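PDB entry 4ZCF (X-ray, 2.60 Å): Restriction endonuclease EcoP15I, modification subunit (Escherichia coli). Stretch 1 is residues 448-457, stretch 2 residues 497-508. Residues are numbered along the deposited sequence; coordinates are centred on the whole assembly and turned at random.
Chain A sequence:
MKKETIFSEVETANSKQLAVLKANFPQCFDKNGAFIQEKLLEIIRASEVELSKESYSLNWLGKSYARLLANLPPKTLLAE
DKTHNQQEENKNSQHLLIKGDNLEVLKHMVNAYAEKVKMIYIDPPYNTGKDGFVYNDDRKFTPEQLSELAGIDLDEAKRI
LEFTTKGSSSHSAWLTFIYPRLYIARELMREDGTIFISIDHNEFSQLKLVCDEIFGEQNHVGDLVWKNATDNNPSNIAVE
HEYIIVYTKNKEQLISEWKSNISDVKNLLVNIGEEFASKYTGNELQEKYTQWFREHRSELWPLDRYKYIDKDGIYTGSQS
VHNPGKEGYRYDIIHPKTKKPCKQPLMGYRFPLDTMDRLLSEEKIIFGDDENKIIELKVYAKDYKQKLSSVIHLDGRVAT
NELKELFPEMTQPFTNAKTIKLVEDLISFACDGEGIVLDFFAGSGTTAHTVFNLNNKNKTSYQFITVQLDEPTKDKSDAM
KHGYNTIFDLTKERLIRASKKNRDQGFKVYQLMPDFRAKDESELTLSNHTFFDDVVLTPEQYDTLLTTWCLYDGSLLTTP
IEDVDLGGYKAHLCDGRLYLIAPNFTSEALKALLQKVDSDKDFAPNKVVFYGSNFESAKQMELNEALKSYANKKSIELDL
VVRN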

# COMPACT_ATOMS: atom_id res chain seq x y z
N ALA A 448 16.27 12.83 -10.92
CA ALA A 448 17.30 12.39 -11.86
C ALA A 448 18.65 12.91 -11.39
O ALA A 448 19.58 12.13 -11.27
CB ALA A 448 16.96 12.92 -13.24
N HIS A 449 18.72 14.20 -11.00
CA HIS A 449 19.91 14.86 -10.48
C HIS A 449 20.40 14.12 -9.23
O HIS A 449 21.57 13.75 -9.15
CB HIS A 449 19.62 16.35 -10.20
CG HIS A 449 20.83 17.18 -9.89
ND1 HIS A 449 20.78 18.57 -9.95
CD2 HIS A 449 22.08 16.81 -9.51
CE1 HIS A 449 21.98 18.99 -9.59
NE2 HIS A 449 22.80 17.97 -9.33
N THR A 450 19.48 13.86 -8.28
CA THR A 450 19.72 13.13 -7.05
C THR A 450 20.35 11.76 -7.33
O THR A 450 21.21 11.33 -6.58
CB THR A 450 18.39 13.04 -6.27
OG1 THR A 450 17.97 14.37 -5.90
CG2 THR A 450 18.49 12.16 -5.04
N VAL A 451 19.94 11.07 -8.42
CA VAL A 451 20.53 9.78 -8.81
C VAL A 451 21.99 9.99 -9.28
O VAL A 451 22.87 9.22 -8.88
CB VAL A 451 19.65 8.96 -9.82
CG1 VAL A 451 20.38 7.72 -10.31
CG2 VAL A 451 18.31 8.57 -9.18
N PHE A 452 22.27 11.09 -10.04
CA PHE A 452 23.64 11.44 -10.47
C PHE A 452 24.53 11.61 -9.24
O PHE A 452 25.54 10.92 -9.16
CB PHE A 452 23.68 12.69 -11.38
CG PHE A 452 23.10 12.56 -12.78
CD1 PHE A 452 23.32 11.41 -13.54
CD2 PHE A 452 22.38 13.60 -13.37
CE1 PHE A 452 22.84 11.30 -14.85
CE2 PHE A 452 21.88 13.48 -14.67
CZ PHE A 452 22.12 12.33 -15.40
N ASN A 453 24.12 12.44 -8.24
CA ASN A 453 24.88 12.65 -6.99
C ASN A 453 25.07 11.37 -6.17
O ASN A 453 26.13 11.19 -5.57
CB ASN A 453 24.20 13.67 -6.08
CG ASN A 453 24.08 15.08 -6.60
OD1 ASN A 453 23.42 15.92 -5.98
ND2 ASN A 453 24.67 15.37 -7.75
N LEU A 454 24.02 10.54 -6.06
CA LEU A 454 24.11 9.31 -5.27
C LEU A 454 25.07 8.31 -5.90
O LEU A 454 25.94 7.82 -5.21
CB LEU A 454 22.72 8.70 -4.98
CG LEU A 454 21.82 9.45 -3.96
CD1 LEU A 454 20.34 9.01 -4.06
CD2 LEU A 454 22.34 9.31 -2.52
N ASN A 455 24.96 8.04 -7.21
CA ASN A 455 25.80 7.13 -7.99
C ASN A 455 27.30 7.42 -7.97
O ASN A 455 28.09 6.48 -8.04
CB ASN A 455 25.30 7.01 -9.42
CG ASN A 455 24.10 6.11 -9.61
OD1 ASN A 455 23.44 5.66 -8.67
ND2 ASN A 455 23.82 5.81 -10.85
N ASN A 456 27.68 8.66 -7.85
CA ASN A 456 29.09 8.99 -7.86
C ASN A 456 29.62 9.11 -6.48
O ASN A 456 30.68 9.61 -6.28
CB ASN A 456 29.41 10.23 -8.70
CG ASN A 456 28.89 11.47 -8.09
OD1 ASN A 456 28.34 11.45 -7.02
ND2 ASN A 456 29.07 12.56 -8.76
N LYS A 457 28.85 8.67 -5.52
CA LYS A 457 29.35 8.00 -4.36
C LYS A 457 28.78 6.62 -4.33
O LYS A 457 27.61 6.50 -4.15
CB LYS A 457 28.83 8.77 -3.17
CG LYS A 457 28.79 8.03 -1.85
CD LYS A 457 27.44 7.41 -1.62
CE LYS A 457 26.39 8.45 -1.41
NZ LYS A 457 25.15 7.67 -1.52
N ARG A 497 23.36 19.48 -17.74
CA ARG A 497 24.24 20.23 -16.84
C ARG A 497 24.62 19.44 -15.59
O ARG A 497 25.80 19.41 -15.22
CB ARG A 497 23.63 21.60 -16.50
CG ARG A 497 23.60 22.51 -17.72
CD ARG A 497 23.21 23.92 -17.36
NE ARG A 497 22.82 24.71 -18.53
CZ ARG A 497 22.73 26.04 -18.55
NH1 ARG A 497 23.07 26.74 -17.48
NH2 ARG A 497 22.37 26.66 -19.64
N ALA A 498 23.64 18.77 -14.98
CA ALA A 498 23.78 17.95 -13.78
C ALA A 498 24.61 16.70 -14.07
O ALA A 498 25.21 16.14 -13.15
CB ALA A 498 22.39 17.55 -13.28
N SER A 499 24.60 16.24 -15.34
CA SER A 499 25.38 15.08 -15.80
C SER A 499 26.82 15.49 -16.01
O SER A 499 27.69 14.69 -15.73
CB SER A 499 24.84 14.56 -17.13
OG SER A 499 25.61 13.47 -17.59
N LYS A 500 27.07 16.74 -16.52
CA LYS A 500 28.38 17.32 -16.84
C LYS A 500 29.17 17.50 -15.56
O LYS A 500 30.33 17.07 -15.49
CB LYS A 500 28.23 18.62 -17.62
N LYS A 501 28.51 18.03 -14.51
CA LYS A 501 29.00 18.02 -13.12
C LYS A 501 28.61 16.56 -12.80
O LYS A 501 27.72 16.05 -13.47
CB LYS A 501 28.15 18.96 -12.23
CG LYS A 501 27.95 20.37 -12.75
CD LYS A 501 27.10 21.20 -11.77
CE LYS A 501 26.78 22.59 -12.27
NZ LYS A 501 27.76 23.61 -11.80
N ASN A 502 29.23 15.86 -11.85
CA ASN A 502 28.84 14.44 -11.64
C ASN A 502 29.35 13.38 -12.65
O ASN A 502 28.76 12.31 -12.80
CB ASN A 502 27.36 14.22 -11.27
CG ASN A 502 26.89 15.10 -10.16
OD1 ASN A 502 27.25 14.91 -8.99
ND2 ASN A 502 26.11 16.09 -10.51
N ARG A 503 30.49 13.68 -13.30
CA ARG A 503 31.30 12.81 -14.16
C ARG A 503 30.76 12.24 -15.48
O ARG A 503 31.16 11.13 -15.87
CB ARG A 503 32.02 11.72 -13.31
CG ARG A 503 32.91 12.26 -12.17
CD ARG A 503 34.01 13.21 -12.64
NE ARG A 503 35.04 12.55 -13.44
CZ ARG A 503 36.11 13.16 -13.95
NH1 ARG A 503 36.30 14.46 -13.74
NH2 ARG A 503 37.00 12.47 -14.64
N ASP A 504 29.94 13.03 -16.21
CA ASP A 504 29.37 12.66 -17.52
C ASP A 504 28.62 11.32 -17.50
O ASP A 504 28.80 10.51 -18.42
CB ASP A 504 30.44 12.70 -18.64
CG ASP A 504 31.06 14.07 -18.87
OD1 ASP A 504 30.39 14.93 -19.49
OD2 ASP A 504 32.23 14.26 -18.45
N GLN A 505 27.78 11.10 -16.48
CA GLN A 505 27.00 9.85 -16.38
C GLN A 505 26.06 9.59 -17.54
O GLN A 505 25.81 8.43 -17.86
CB GLN A 505 26.24 9.77 -15.06
CG GLN A 505 27.12 9.32 -13.92
CD GLN A 505 26.35 9.11 -12.64
OE1 GLN A 505 26.68 9.69 -11.61
NE2 GLN A 505 25.37 8.20 -12.67
N GLY A 506 25.53 10.66 -18.13
CA GLY A 506 24.60 10.62 -19.25
C GLY A 506 23.25 9.97 -18.99
O GLY A 506 23.05 9.29 -17.98
N PHE A 507 22.34 10.14 -19.96
CA PHE A 507 20.98 9.61 -19.97
C PHE A 507 20.48 9.57 -21.42
O PHE A 507 20.89 10.40 -22.23
CB PHE A 507 20.04 10.49 -19.10
CG PHE A 507 19.87 11.92 -19.57
CD1 PHE A 507 20.86 12.86 -19.35
CD2 PHE A 507 18.71 12.32 -20.24
CE1 PHE A 507 20.72 14.16 -19.82
CE2 PHE A 507 18.57 13.63 -20.69
CZ PHE A 507 19.57 14.54 -20.48
N LYS A 508 19.56 8.63 -21.72
CA LYS A 508 18.94 8.51 -23.03
C LYS A 508 17.59 9.22 -23.05
O LYS A 508 16.89 9.25 -22.04
CB LYS A 508 18.82 7.04 -23.46
CG LYS A 508 20.11 6.50 -24.09
CD LYS A 508 20.19 4.98 -24.17
CE LYS A 508 19.14 4.28 -25.01
NZ LYS A 508 19.26 2.80 -24.93

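F452 is the centre of this contact. It lies in the helix of the first stretch, with CA to CB pointing toward the second stretch, and more of its surface is covered than that of any other residue here. Its buried ring sits in a pocket made by the end of the second helix and the loop that follows. S499 lies over one face, with F452 CZ 3.9 Å from S499 CB. The ring edge meets G506 O, 3.7 Å from F452 CE1, and F507, whose CD1 is 4.2 Å from F452 CZ. A498 CB adds an apolar contact, 4.0 Å from F452 CD2. The loop is held near the helix end by a hydrogen bond from G506 N to S499 OG (2.9 Å). G506 has positive phi, which favours glycine.

Q505 is next in covered area. Its CB packs 3.7 Å from F452 CD1, so the aliphatic start of the side chain helps to enclose the ring.

N502 follows the second helix and also has positive phi. Its CB lies 4.0 Å from F452 CB. The side-chain amide is used at both ends. N502 ND2 donates to A498 O at 2.8 Å with a nearly straight angle of 170°, tying the loop back to its own helix. N502 OD1 is thereby turned to the first stretch and accepts two hydrogen bonds. One comes from N456 ND2 at 3.0 Å. The other, from N453 ND2 at 2.9 Å, is weak, since its angle is just 125°. N453 points its CA-to-CB bond away, but the end of its side chain returns to reach N502.

H449 extends the packing along the helix. A498 CB stands over its ring face, 3.7 Å from the ring centroid and 7° off the normal, a CH-pi contact. H449 ND1 is hydrogen-bonded elsewhere in the structure.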